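Local coordinates for peptide-binding protein (Photobacterium damsela subsp. piscicida, PDB 6SQX) that cleaves the peptidoglycan of potentially competing bacteria as a secreted NlpC/P60 endopeptidase, probably of the cysteine-peptidase type, at residues A[124-129]-A[152-157]; A[264-269]-A[285-290]. All coordinates share one frame; numbering follows the deposited sequence. Where two conformers were deposited one is given.

Contact 1 of 2, residues A[124-129]-A[152-157]; sequences ENMNLK and RSLPTS
A single water joins Asn125 to Pro155: it donates to Pro155 O at 2.7 Å and accepts from Asn125 ND2 at 2.9 Å. The other end of the amide, Asn125 OD1, takes the backbone N-H of Asp195, which helps to fix its rotation and so which end faces the water. Beside this bridge the contact is apolar and carried by Met126. Its CG lies against the proline ring, 3.5 Å from Pro155 CG and equally close to Pro155 CD, with the thioether chain running across the ring at about a right angle. The CG–CG approach is tighter than usual van der Waals contact, a sign of close packing. Farther out, Met126 SD sits 3.7 Å from Leu154 CD2, the same methyl branch that receives Met126 CE at 3.9 Å. The chain is extended at chi2, and the bend at chi3 (72°) lays the terminal methyl alongside Leu154 CD2, so that sulfur and methyl both touch it.

Pro155 is presented by an inverse gamma turn, which it centres, closed by a weak bond from Thr156 N to Leu154 O. Within the same loop, Arg152 NE–H meets Thr156 O at 2.9 Å, nearly straight (170°) and in the guanidinium plane. Asn127, with positive phi, ends the helix just past Met126, and Met126 O is bonded by His191 NE2. The contact thus docks the C-terminal end of helix 118-126 onto the long loop between strands 149-152 and 177-181, in a part of the chain that probably folds as an SH3b-type domain. Ile122, a turn earlier on that helix, also packs on Leu154 and Pro155; Ile98 of helix 90-102 touches Met126, and Trp198 of strand 198-203 lies against Pro155.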
ATOM      1  N   GLU A 124       3.178 -28.596  -3.132  0.51 30.86           N
ATOM      2  CA  GLU A 124       3.642 -29.589  -2.161  0.51 33.08           C
ATOM      3  C   GLU A 124       4.094 -28.913  -0.877  0.51 31.07           C
ATOM      4  O   GLU A 124       3.682 -29.299   0.225  0.51 32.43           O
ATOM      5  CB  GLU A 124       4.815 -30.391  -2.728  0.51 39.07           C
ATOM      6  CG  GLU A 124       4.476 -31.474  -3.723  0.51 46.60           C
ATOM      7  CD  GLU A 124       5.698 -32.306  -4.061  0.51 53.81           C
ATOM      8  OE1 GLU A 124       6.099 -33.140  -3.221  0.51 56.16           O
ATOM      9  OE2 GLU A 124       6.273 -32.105  -5.154  0.51 56.25           O
ATOM     10  N   ASN A 125       4.960 -27.904  -1.003  1.00 29.97           N
ATOM     11  CA  ASN A 125       5.535 -27.240   0.165  1.00 29.57           C
ATOM     12  C   ASN A 125       4.474 -26.509   0.983  1.00 29.01           C
ATOM     13  O   ASN A 125       4.636 -26.337   2.201  1.00 30.54           O
ATOM     14  CB  ASN A 125       6.597 -26.258  -0.316  1.00 30.10           C
ATOM     15  CG  ASN A 125       7.579 -25.845   0.779  1.00 31.61           C
ATOM     16  OD1 ASN A 125       7.867 -26.613   1.709  1.00 32.53           O
ATOM     17  ND2 ASN A 125       8.120 -24.631   0.654  1.00 32.82           N
ATOM     18  N   MET A 126       3.399 -26.042   0.333  1.00 28.56           N
ATOM     19  CA  MET A 126       2.312 -25.396   1.064  1.00 29.58           C
ATOM     20  C   MET A 126       1.605 -26.363   2.001  1.00 29.30           C
ATOM     21  O   MET A 126       1.054 -25.934   3.020  1.00 30.12           O
ATOM     22  CB  MET A 126       1.304 -24.768   0.096  1.00 27.76           C
ATOM     23  CG  MET A 126       1.907 -23.595  -0.658  1.00 26.35           C
ATOM     24  SD  MET A 126       0.897 -23.076  -2.058  1.00 28.32           S
ATOM     25  CE  MET A 126      -0.511 -22.288  -1.269  1.00 28.20           C
ATOM     26  N   ASN A 127       1.583 -27.651   1.657  1.00 30.11           N
ATOM     27  CA  ASN A 127       1.044 -28.707   2.527  1.00 32.61           C
ATOM     28  C   ASN A 127      -0.325 -28.337   3.101  1.00 31.31           C
ATOM     29  O   ASN A 127      -0.543 -28.346   4.317  1.00 31.26           O
ATOM     30  CB  ASN A 127       2.039 -29.060   3.634  1.00 37.84           C
ATOM     31  CG  ASN A 127       1.577 -30.245   4.480  1.00 43.07           C
ATOM     32  OD1 ASN A 127       0.873 -31.136   3.995  1.00 45.74           O
ATOM     33  ND2 ASN A 127       1.941 -30.238   5.752  1.00 45.71           N
ATOM     34  N   LEU A 128      -1.262 -27.991   2.212  1.00 31.10           N
ATOM     35  CA  LEU A 128      -2.591 -27.547   2.644  1.00 30.64           C
ATOM     36  C   LEU A 128      -3.446 -28.649   3.248  1.00 32.08           C
ATOM     37  O   LEU A 128      -4.451 -28.332   3.902  1.00 31.55           O
ATOM     38  CB  LEU A 128      -3.354 -26.892   1.480  1.00 30.78           C
ATOM     39  CG  LEU A 128      -2.733 -25.605   0.956  1.00 30.35           C
ATOM     40  CD1 LEU A 128      -3.562 -25.028  -0.187  1.00 32.69           C
ATOM     41  CD2 LEU A 128      -2.607 -24.616   2.124  1.00 30.44           C
ATOM     42  N   LYS A 129      -3.071 -29.911   3.073  1.00 32.33           N
ATOM     43  CA  LYS A 129      -3.845 -30.961   3.720  1.00 33.14           C
ATOM     44  C   LYS A 129      -3.821 -30.825   5.242  1.00 32.68           C
ATOM     45  O   LYS A 129      -4.734 -31.321   5.919  1.00 34.84           O
ATOM     46  CB  LYS A 129      -3.381 -32.349   3.259  1.00 37.71           C
ATOM     47  CG  LYS A 129      -1.945 -32.680   3.638  1.00 43.62           C
ATOM     48  CD  LYS A 129      -1.632 -34.151   3.343  1.00 47.35           C
ATOM     49  CE  LYS A 129      -0.291 -34.575   3.941  1.00 49.96           C
ATOM     50  NZ  LYS A 129       0.883 -34.005   3.214  1.00 51.06           N
ATOM     51  N   ARG A 152       3.940 -12.548  -0.205  1.00 18.78           N
ATOM     52  CA  ARG A 152       3.868 -13.264  -1.473  1.00 19.06           C
ATOM     53  C   ARG A 152       2.589 -14.112  -1.527  1.00 19.40           C
ATOM     54  O   ARG A 152       2.168 -14.681  -0.512  1.00 20.29           O
ATOM     55  CB  ARG A 152       5.086 -14.239  -1.592  1.00 19.33           C
ATOM     56  CG  ARG A 152       6.487 -13.583  -1.310  1.00 19.61           C
ATOM     57  CD  ARG A 152       6.895 -12.578  -2.409  1.00 20.49           C
ATOM     58  NE  ARG A 152       7.254 -13.300  -3.631  1.00 19.64           N
ATOM     59  CZ  ARG A 152       7.392 -12.751  -4.830  1.00 19.52           C
ATOM     60  NH1 ARG A 152       7.166 -11.437  -4.959  1.00 19.77           N
ATOM     61  NH2 ARG A 152       7.741 -13.507  -5.878  1.00 20.89           N
ATOM     62  N   SER A 153       1.997 -14.244  -2.716  1.00 18.93           N
ATOM     63  CA  SER A 153       0.765 -15.025  -2.778  1.00 20.13           C
ATOM     64  C   SER A 153       1.014 -16.522  -2.672  1.00 20.64           C
ATOM     65  O   SER A 153       0.077 -17.268  -2.353  1.00 20.85           O
ATOM     66  CB  SER A 153       0.016 -14.702  -4.053  1.00 21.09           C
ATOM     67  OG  SER A 153       0.695 -15.176  -5.196  1.00 21.61           O
ATOM     68  N   LEU A 154       2.215 -16.993  -2.985  1.00 21.17           N
ATOM     69  CA  LEU A 154       2.677 -18.367  -2.862  1.00 22.21           C
ATOM     70  C   LEU A 154       4.028 -18.310  -2.172  1.00 21.99           C
ATOM     71  O   LEU A 154       4.725 -17.295  -2.276  1.00 21.60           O
ATOM     72  CB  LEU A 154       2.892 -18.981  -4.252  1.00 24.35           C
ATOM     73  CG  LEU A 154       1.631 -19.189  -5.090  1.00 25.47           C
ATOM     74  CD1 LEU A 154       2.025 -19.646  -6.493  1.00 26.93           C
ATOM     75  CD2 LEU A 154       0.710 -20.224  -4.405  1.00 24.45           C
ATOM     76  N   PRO A 155       4.432 -19.370  -1.488  1.00 21.92           N
ATOM     77  CA  PRO A 155       5.717 -19.317  -0.737  1.00 21.51           C
ATOM     78  C   PRO A 155       6.915 -19.509  -1.653  1.00 22.11           C
ATOM     79  O   PRO A 155       7.523 -20.588  -1.736  1.00 24.11           O
ATOM     80  CB  PRO A 155       5.573 -20.462   0.269  1.00 21.87           C
ATOM     81  CG  PRO A 155       4.632 -21.447  -0.420  1.00 23.37           C
ATOM     82  CD  PRO A 155       3.626 -20.554  -1.131  1.00 22.99           C
ATOM     83  N   THR A 156       7.259 -18.425  -2.354  1.00 21.36           N
ATOM     84  CA  THR A 156       8.383 -18.446  -3.280  1.00 21.58           C
ATOM     85  C   THR A 156       8.834 -17.019  -3.518  1.00 21.50           C
ATOM     86  O   THR A 156       8.014 -16.090  -3.529  1.00 22.08           O
ATOM     87  CB  THR A 156       8.020 -19.093  -4.638  1.00 23.00           C
ATOM     88  OG1 THR A 156       9.168 -19.135  -5.513  1.00 23.88           O
ATOM     89  CG2 THR A 156       6.895 -18.332  -5.327  1.00 22.46           C
ATOM     90  N   SER A 157      10.149 -16.866  -3.664  1.00 21.21           N
ATOM     91  CA  SER A 157      10.727 -15.604  -4.092  0.56 22.59           C
ATOM     92  C   SER A 157      10.787 -15.489  -5.606  1.00 22.48           C
ATOM     93  O   SER A 157      11.134 -14.416  -6.122  1.00 24.64           O
ATOM     94  CB  SER A 157      12.121 -15.420  -3.491  0.56 26.02           C
ATOM     95  OG  SER A 157      12.961 -16.501  -3.849  0.56 27.74           O
TER
HETATM   96  O   HOH W   1       7.480 -23.305  -1.835  1.00 33.46           O

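Contact 2 of 2, residues A[264-269]-A[285-290]; sequences GKLKIP and KNLKFT
Gly264 meets Phe289 through its carbonyl: Gly264 O lies 3.5 Å from Phe289 CZ, at the ring edge and near the ring plane, a placement consistent with a weak electrostatic attraction to the C-H rim. Phe289 brings that edge there with chi1 at 57°, its ring set between its own backbone N and carbonyl carbon. Gly264 adopts positive phi (81°) in the short connection between strands 259-262 and 265-271, and its N-H is taken by Glu261 OE1.

Strand 265-271 starts at Lys265, and Leu266 is the first of its side chains to face the other segment. With CG trans to the backbone N (chi1 -172°), Leu266 brings CD2 to 4.0 Å from Leu287 CD1, the two side chains crossing at about a right angle. Its CB is 4.3 Å from Phe289 CE2, a looser contact with that ring atom. Strand 265-271 and strand 289-291 are not neighbours in their five-stranded antiparallel sheet: two strands, 259-262 and 230-234, lie between them. That order is shared with the probable SH3b-type sheet earlier in the chain, consistent with a second SH3-like barrel, in which Leu266 is buried and Leu287 and Phe289 pack against it from partly exposed positions. Leu259 and Val232 also touch Leu266, and Val232 packs on Phe289; Leu287 rests on Leu241. Backbone bonds from Leu266 to Val282 and from Ile268 to Leu280 continue the strand pairing with the neighbouring edge of the sheet.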
ATOM      1  N   GLY A 264      13.494   8.013  24.941  1.00 25.44           N
ATOM      2  CA  GLY A 264      13.998   8.487  23.665  1.00 25.41           C
ATOM      3  C   GLY A 264      14.655   7.449  22.792  1.00 26.94           C
ATOM      4  O   GLY A 264      15.149   7.802  21.700  1.00 27.63           O
ATOM      5  N   LYS A 265      14.672   6.181  23.213  1.00 25.33           N
ATOM      6  CA  LYS A 265      15.280   5.107  22.445  1.00 24.36           C
ATOM      7  C   LYS A 265      14.186   4.224  21.871  1.00 23.11           C
ATOM      8  O   LYS A 265      13.272   3.800  22.589  1.00 23.90           O
ATOM      9  CB  LYS A 265      16.261   4.278  23.280  1.00 27.31           C
ATOM     10  CG  LYS A 265      17.475   5.103  23.759  1.00 31.51           C
ATOM     11  CD  LYS A 265      18.517   4.228  24.443  1.00 35.99           C
ATOM     12  CE  LYS A 265      19.629   5.095  25.069  1.00 41.40           C
ATOM     13  NZ  LYS A 265      20.564   4.299  25.910  1.00 45.31           N
ATOM     14  N   LEU A 266      14.282   3.972  20.580  1.00 22.49           N
ATOM     15  CA  LEU A 266      13.404   3.039  19.897  1.00 22.52           C
ATOM     16  C   LEU A 266      13.595   1.619  20.430  1.00 23.72           C
ATOM     17  O   LEU A 266      14.701   1.201  20.772  1.00 25.03           O
ATOM     18  CB  LEU A 266      13.828   3.074  18.421  1.00 24.79           C
ATOM     19  CG  LEU A 266      12.997   2.345  17.397  1.00 26.73           C
ATOM     20  CD1 LEU A 266      11.673   3.078  17.291  1.00 28.35           C
ATOM     21  CD2 LEU A 266      13.734   2.383  16.075  1.00 28.18           C
ATOM     22  N   LYS A 267      12.505   0.841  20.457  1.00 22.74           N
ATOM     23  CA  LYS A 267      12.610  -0.595  20.686  1.00 22.26           C
ATOM     24  C   LYS A 267      12.066  -1.330  19.460  1.00 22.49           C
ATOM     25  O   LYS A 267      11.088  -0.895  18.833  1.00 24.34           O
ATOM     26  CB  LYS A 267      11.892  -1.039  21.960  1.00 25.22           C
ATOM     27  CG  LYS A 267      12.427  -0.384  23.245  1.00 28.42           C
ATOM     28  CD  LYS A 267      11.874  -1.090  24.488  1.00 32.39           C
ATOM     29  CE  LYS A 267      12.643  -0.724  25.746  1.00 35.85           C
ATOM     30  NZ  LYS A 267      12.248  -1.643  26.836  1.00 37.26           N
ATOM     31  N   ILE A 268      12.742  -2.402  19.070  1.00 23.23           N
ATOM     32  CA  ILE A 268      12.283  -3.174  17.915  1.00 22.62           C
ATOM     33  C   ILE A 268      12.087  -4.614  18.362  1.00 21.46           C
ATOM     34  O   ILE A 268      12.868  -5.128  19.190  1.00 21.98           O
ATOM     35  CB  ILE A 268      13.263  -3.111  16.726  1.00 24.20           C
ATOM     36  CG1 ILE A 268      14.652  -3.587  17.141  1.00 25.54           C
ATOM     37  CG2 ILE A 268      13.305  -1.728  16.112  1.00 27.48           C
ATOM     38  CD1 ILE A 268      15.639  -3.784  15.971  1.00 28.87           C
ATOM     39  N   PRO A 269      11.079  -5.304  17.836  1.00 20.95           N
ATOM     40  CA  PRO A 269      10.890  -6.716  18.186  1.00 21.06           C
ATOM     41  C   PRO A 269      11.892  -7.543  17.412  1.00 22.34           C
ATOM     42  O   PRO A 269      12.124  -7.317  16.219  1.00 23.25           O
ATOM     43  CB  PRO A 269       9.470  -7.020  17.684  1.00 21.89           C
ATOM     44  CG  PRO A 269       9.299  -6.048  16.499  1.00 22.09           C
ATOM     45  CD  PRO A 269      10.017  -4.785  16.957  1.00 22.12           C
ATOM     46  N   LYS A 285      20.389   7.852  19.003  1.00 44.17           N
ATOM     47  CA  LYS A 285      20.851   9.238  18.942  1.00 48.35           C
ATOM     48  C   LYS A 285      20.640   9.878  17.564  1.00 46.15           C
ATOM     49  O   LYS A 285      20.212  11.036  17.470  1.00 49.16           O
ATOM     50  CB  LYS A 285      22.311   9.342  19.401  1.00 54.08           C
ATOM     51  CG  LYS A 285      23.323   8.635  18.498  1.00 60.16           C
ATOM     52  CD  LYS A 285      23.428   7.141  18.800  1.00 65.28           C
ATOM     53  CE  LYS A 285      24.264   6.415  17.748  1.00 68.18           C
ATOM     54  NZ  LYS A 285      24.374   4.950  18.024  1.00 69.44           N
ATOM     55  N   ASN A 286      20.908   9.145  16.485  1.00 40.22           N
ATOM     56  CA  ASN A 286      20.848   9.724  15.148  1.00 37.72           C
ATOM     57  C   ASN A 286      19.579   9.373  14.386  1.00 34.06           C
ATOM     58  O   ASN A 286      19.520   9.605  13.176  1.00 35.28           O
ATOM     59  CB  ASN A 286      22.058   9.292  14.324  1.00 40.79           C
ATOM     60  CG  ASN A 286      23.352   9.789  14.901  1.00 46.46           C
ATOM     61  OD1 ASN A 286      23.514  10.991  15.146  1.00 47.72           O
ATOM     62  ND2 ASN A 286      24.287   8.866  15.142  1.00 48.63           N
ATOM     63  N   LEU A 287      18.576   8.817  15.055  1.00 28.71           N
ATOM     64  CA  LEU A 287      17.388   8.350  14.353  1.00 26.05           C
ATOM     65  C   LEU A 287      16.354   9.467  14.239  1.00 25.92           C
ATOM     66  O   LEU A 287      16.321  10.397  15.050  1.00 29.31           O
ATOM     67  CB  LEU A 287      16.772   7.132  15.047  1.00 26.32           C
ATOM     68  CG  LEU A 287      17.681   5.908  15.081  1.00 28.50           C
ATOM     69  CD1 LEU A 287      16.947   4.721  15.716  1.00 28.19           C
ATOM     70  CD2 LEU A 287      18.252   5.546  13.692  1.00 29.56           C
ATOM     71  N   LYS A 288      15.495   9.355  13.216  1.00 22.61           N
ATOM     72  CA  LYS A 288      14.505  10.384  12.884  1.00 22.58           C
ATOM     73  C   LYS A 288      13.104   9.781  13.049  1.00 20.23           C
ATOM     74  O   LYS A 288      12.630   8.999  12.202  1.00 19.91           O
ATOM     75  CB  LYS A 288      14.701  10.915  11.472  1.00 24.65           C
ATOM     76  CG  LYS A 288      16.120  11.482  11.165  1.00 30.43           C
ATOM     77  CD  LYS A 288      16.737  10.540  10.081  1.00 38.79           C
ATOM     78  CE  LYS A 288      18.034  10.990   9.409  1.00 43.98           C
ATOM     79  NZ  LYS A 288      18.564   9.892   8.493  1.00 44.03           N
ATOM     80  N   PHE A 289      12.448  10.139  14.150  1.00 20.29           N
ATOM     81  CA  PHE A 289      11.115   9.634  14.437  1.00 19.88           C
ATOM     82  C   PHE A 289      10.390  10.632  15.315  1.00 20.07           C
ATOM     83  O   PHE A 289      10.993  11.576  15.840  1.00 22.31           O
ATOM     84  CB  PHE A 289      11.107   8.210  15.054  1.00 20.49           C
ATOM     85  CG  PHE A 289      11.907   8.057  16.334  1.00 22.16           C
ATOM     86  CD1 PHE A 289      11.418   8.530  17.551  1.00 23.06           C
ATOM     87  CD2 PHE A 289      13.130   7.393  16.315  1.00 23.92           C
ATOM     88  CE1 PHE A 289      12.159   8.373  18.741  1.00 24.73           C
ATOM     89  CE2 PHE A 289      13.878   7.225  17.483  1.00 25.44           C
ATOM     90  CZ  PHE A 289      13.388   7.701  18.703  1.00 25.96           C
ATOM     91  N   THR A 290       9.087  10.419  15.470  1.00 20.19           N
ATOM     92  CA  THR A 290       8.256  11.303  16.267  1.00 21.70           C
ATOM     93  C   THR A 290       7.131  10.502  16.913  1.00 21.21           C
ATOM     94  O   THR A 290       6.769   9.432  16.437  1.00 20.67           O
ATOM     95  CB  THR A 290       7.713  12.474  15.426  1.00 24.25           C
ATOM     96  OG1 THR A 290       7.259  13.529  16.286  1.00 26.35           O
ATOM     97  CG2 THR A 290       6.562  12.012  14.586  1.00 22.89           C
TER

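The two contacts lie in series along the chain, with centres 35 Å apart and nearest atoms about 19 Å apart, and they share no secondary-structure element. Contact 1 is buried at every touching residue and joins the end of helix 118-126 to a loop. Contact 2 is partly buried and lies at one sheet, between strand 265-271 with the loop before it and strand 289-291 with the loop before it. Both bury similar areas and rest mainly on apolar side chains, but their chemistry differs: a water bridge beside a thioether packed on proline and leucine in 124-129/152-157, against a backbone carbonyl at an aromatic edge in 264-269/285-290.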